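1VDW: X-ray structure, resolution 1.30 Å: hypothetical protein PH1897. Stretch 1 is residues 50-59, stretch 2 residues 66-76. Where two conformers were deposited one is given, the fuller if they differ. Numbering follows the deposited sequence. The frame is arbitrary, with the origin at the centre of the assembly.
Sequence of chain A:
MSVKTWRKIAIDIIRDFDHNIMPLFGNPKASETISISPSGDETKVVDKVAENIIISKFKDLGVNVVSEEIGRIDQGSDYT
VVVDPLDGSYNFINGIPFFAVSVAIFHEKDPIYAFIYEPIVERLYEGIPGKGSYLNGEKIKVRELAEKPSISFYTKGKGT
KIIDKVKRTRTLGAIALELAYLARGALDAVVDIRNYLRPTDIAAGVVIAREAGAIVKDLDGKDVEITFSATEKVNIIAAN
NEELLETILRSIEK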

# COMPACT_ATOMS: atom_id res chain seq x y z
N ALA A 50 3.75 -18.87 9.90
CA ALA A 50 2.70 -18.91 8.89
C ALA A 50 2.77 -20.22 8.11
O ALA A 50 1.75 -20.84 7.81
CB ALA A 50 2.83 -17.72 7.94
N GLU A 51 3.99 -20.64 7.80
CA GLU A 51 4.20 -21.87 7.06
C GLU A 51 3.76 -23.08 7.88
O GLU A 51 3.08 -23.97 7.37
CB GLU A 51 5.67 -22.02 6.68
CG GLU A 51 5.98 -23.28 5.89
CD GLU A 51 7.45 -23.43 5.57
OE1 GLU A 51 8.26 -23.53 6.53
OE2 GLU A 51 7.81 -23.44 4.38
N ASN A 52 4.14 -23.11 9.15
CA ASN A 52 3.80 -24.23 10.02
C ASN A 52 2.30 -24.50 10.11
O ASN A 52 1.86 -25.64 9.96
CB ASN A 52 4.32 -24.01 11.44
CG ASN A 52 5.82 -24.19 11.55
OD1 ASN A 52 6.45 -24.80 10.69
ND2 ASN A 52 6.40 -23.66 12.62
N ILE A 53 1.53 -23.46 10.36
CA ILE A 53 0.09 -23.61 10.51
C ILE A 53 -0.67 -24.00 9.24
O ILE A 53 -1.58 -24.82 9.29
CB ILE A 53 -0.55 -22.33 11.10
CG1 ILE A 53 -0.27 -21.13 10.18
CG2 ILE A 53 -0.01 -22.07 12.49
CD1 ILE A 53 -0.89 -19.83 10.67
N ILE A 54 -0.29 -23.42 8.11
CA ILE A 54 -0.99 -23.71 6.87
C ILE A 54 -0.51 -24.96 6.12
O ILE A 54 -1.33 -25.74 5.64
CB ILE A 54 -0.94 -22.49 5.92
CG1 ILE A 54 -1.93 -22.69 4.77
CG2 ILE A 54 0.47 -22.30 5.39
CD1 ILE A 54 -2.15 -21.44 3.94
N ILE A 55 0.80 -25.15 6.03
CA ILE A 55 1.32 -26.31 5.32
C ILE A 55 0.91 -27.61 6.01
O ILE A 55 0.50 -28.57 5.36
CB ILE A 55 2.86 -26.26 5.22
CG1 ILE A 55 3.28 -25.03 4.41
CG2 ILE A 55 3.38 -27.53 4.56
CD1 ILE A 55 2.67 -24.96 3.02
N SER A 56 1.01 -27.63 7.34
CA SER A 56 0.64 -28.82 8.10
C SER A 56 -0.83 -29.14 7.86
O SER A 56 -1.21 -30.31 7.72
CB SER A 56 0.88 -28.59 9.59
OG SER A 56 0.07 -27.54 10.08
N LYS A 57 -1.65 -28.10 7.81
CA LYS A 57 -3.08 -28.25 7.58
C LYS A 57 -3.38 -29.07 6.33
O LYS A 57 -4.12 -30.06 6.38
CB LYS A 57 -3.73 -26.87 7.46
CG LYS A 57 -5.23 -26.87 7.29
CD LYS A 57 -5.95 -27.27 8.57
CE LYS A 57 -7.45 -27.04 8.46
NZ LYS A 57 -8.17 -27.39 9.71
N PHE A 58 -2.79 -28.67 5.21
CA PHE A 58 -3.01 -29.37 3.95
C PHE A 58 -2.27 -30.70 3.86
O PHE A 58 -2.76 -31.65 3.26
CB PHE A 58 -2.63 -28.46 2.78
CG PHE A 58 -3.54 -27.28 2.63
CD1 PHE A 58 -4.87 -27.45 2.26
CD2 PHE A 58 -3.08 -25.99 2.90
CE1 PHE A 58 -5.73 -26.36 2.15
CE2 PHE A 58 -3.94 -24.89 2.80
CZ PHE A 58 -5.27 -25.08 2.43
N LYS A 59 -1.09 -30.77 4.47
CA LYS A 59 -0.31 -32.00 4.45
C LYS A 59 -1.10 -33.10 5.15
O LYS A 59 -1.19 -34.23 4.66
CB LYS A 59 1.04 -31.81 5.14
CG LYS A 59 1.92 -33.05 5.14
CD LYS A 59 3.24 -32.80 5.85
CE LYS A 59 4.10 -34.06 5.87
NZ LYS A 59 4.42 -34.54 4.50
N VAL A 66 2.13 -27.34 -2.85
CA VAL A 66 3.17 -26.59 -3.52
C VAL A 66 3.31 -25.25 -2.81
O VAL A 66 2.36 -24.48 -2.74
CB VAL A 66 2.83 -26.34 -5.01
CG1 VAL A 66 3.98 -25.60 -5.69
CG2 VAL A 66 2.56 -27.66 -5.72
N SER A 67 4.49 -25.00 -2.26
CA SER A 67 4.77 -23.75 -1.57
C SER A 67 6.23 -23.43 -1.89
O SER A 67 7.06 -24.33 -2.02
CB SER A 67 4.57 -23.91 -0.06
OG SER A 67 4.42 -22.65 0.57
N GLU A 68 6.54 -22.14 -2.03
CA GLU A 68 7.89 -21.72 -2.38
C GLU A 68 9.02 -22.29 -1.53
O GLU A 68 9.99 -22.83 -2.07
CB GLU A 68 7.97 -20.19 -2.39
CG GLU A 68 9.33 -19.66 -2.83
CD GLU A 68 9.32 -18.17 -3.11
OE1 GLU A 68 10.40 -17.62 -3.42
OE2 GLU A 68 8.24 -17.55 -3.03
N GLU A 69 8.90 -22.18 -0.21
CA GLU A 69 9.95 -22.65 0.69
C GLU A 69 10.04 -24.17 0.86
O GLU A 69 11.12 -24.70 1.10
CB GLU A 69 9.79 -21.99 2.06
CG GLU A 69 9.88 -20.47 2.02
CD GLU A 69 11.15 -19.98 1.35
OE1 GLU A 69 12.26 -20.33 1.83
OE2 GLU A 69 11.05 -19.25 0.34
N ILE A 70 8.91 -24.86 0.73
CA ILE A 70 8.89 -26.31 0.89
C ILE A 70 8.94 -27.04 -0.45
O ILE A 70 9.19 -28.25 -0.50
CB ILE A 70 7.64 -26.75 1.68
CG1 ILE A 70 7.68 -26.15 3.09
CG2 ILE A 70 7.57 -28.27 1.77
CD1 ILE A 70 6.48 -26.48 3.94
N GLY A 71 8.72 -26.31 -1.53
CA GLY A 71 8.75 -26.92 -2.85
C GLY A 71 7.44 -27.61 -3.18
O GLY A 71 6.38 -26.99 -3.15
N ARG A 72 7.51 -28.90 -3.48
CA ARG A 72 6.31 -29.66 -3.81
C ARG A 72 6.23 -30.97 -3.04
O ARG A 72 7.10 -31.83 -3.16
CB ARG A 72 6.27 -29.95 -5.32
CG ARG A 72 5.07 -30.76 -5.76
CD ARG A 72 5.06 -30.97 -7.26
NE ARG A 72 3.95 -31.80 -7.70
CZ ARG A 72 3.71 -32.13 -8.97
NH1 ARG A 72 4.51 -31.69 -9.93
NH2 ARG A 72 2.68 -32.90 -9.27
N ILE A 73 5.17 -31.11 -2.25
CA ILE A 73 4.95 -32.32 -1.46
C ILE A 73 3.99 -33.21 -2.24
O ILE A 73 2.80 -32.92 -2.34
CB ILE A 73 4.32 -32.00 -0.09
CG1 ILE A 73 5.23 -31.04 0.69
CG2 ILE A 73 4.12 -33.29 0.70
CD1 ILE A 73 4.67 -30.63 2.04
N ASP A 74 4.52 -34.29 -2.80
CA ASP A 74 3.71 -35.22 -3.58
C ASP A 74 3.21 -36.34 -2.67
O ASP A 74 4.00 -37.10 -2.12
CB ASP A 74 4.55 -35.82 -4.72
CG ASP A 74 3.76 -36.80 -5.57
OD1 ASP A 74 4.37 -37.43 -6.46
OD2 ASP A 74 2.54 -36.95 -5.35
N GLN A 75 1.89 -36.43 -2.52
CA GLN A 75 1.29 -37.46 -1.69
C GLN A 75 0.36 -38.34 -2.53
O GLN A 75 -0.53 -39.00 -2.00
CB GLN A 75 0.50 -36.84 -0.53
CG GLN A 75 1.28 -35.82 0.28
CD GLN A 75 0.73 -35.66 1.69
OE1 GLN A 75 1.01 -36.48 2.57
NE2 GLN A 75 -0.06 -34.62 1.90
N GLY A 76 0.58 -38.35 -3.84
CA GLY A 76 -0.23 -39.15 -4.73
C GLY A 76 -1.71 -38.83 -4.64
O GLY A 76 -2.56 -39.70 -4.85
O HOH W 1 6.40 -22.14 2.13

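Residues 50-59 form one helical segment, and it packs against a strand that turns back on itself. Stretch 2 leaves its strand after Ser67, takes helical backbone angles through 68-70 and resumes as a strand at Gly71, the turn being tied by Ser67 N to Gly71 O at 2.9 Å. Gly71, at phi/psi 81/-123, suits this return: a CB would be jammed against the preceding carbonyl O.

One helix face, Glu51, Ile55 and Lys59 at i, i+4 and i+8, accounts for nearly all of the helix's part of the 368 Å² buried between the stretches. Ile55 is its apolar centre. With both chi angles in m, its CG2 lies 3.3 Å from Ile70 CD1 and 4.2 Å from Ile73 CD1, while its CD1 meets Ser67 CB at 3.8 Å.

Toward one end, buried Glu51 extends (t, t) until OE2 comes 3.0 Å from Ile70 CG1. OE2 is linked to the other stretch through water 1, which donates to Glu51 OE2 (3.0 Å) and bonds Ser67 OG (2.6 Å).

Toward the other end, Gln75 NE2 donates an almost linear hydrogen bond to Lys59 O at 3.0 Å. Exposed Lys59, t through chi3 and p at chi4, brings NZ to 4.0 Å from Ile73 CG2, and its CG lies 4.1 Å from Gln75 NE2.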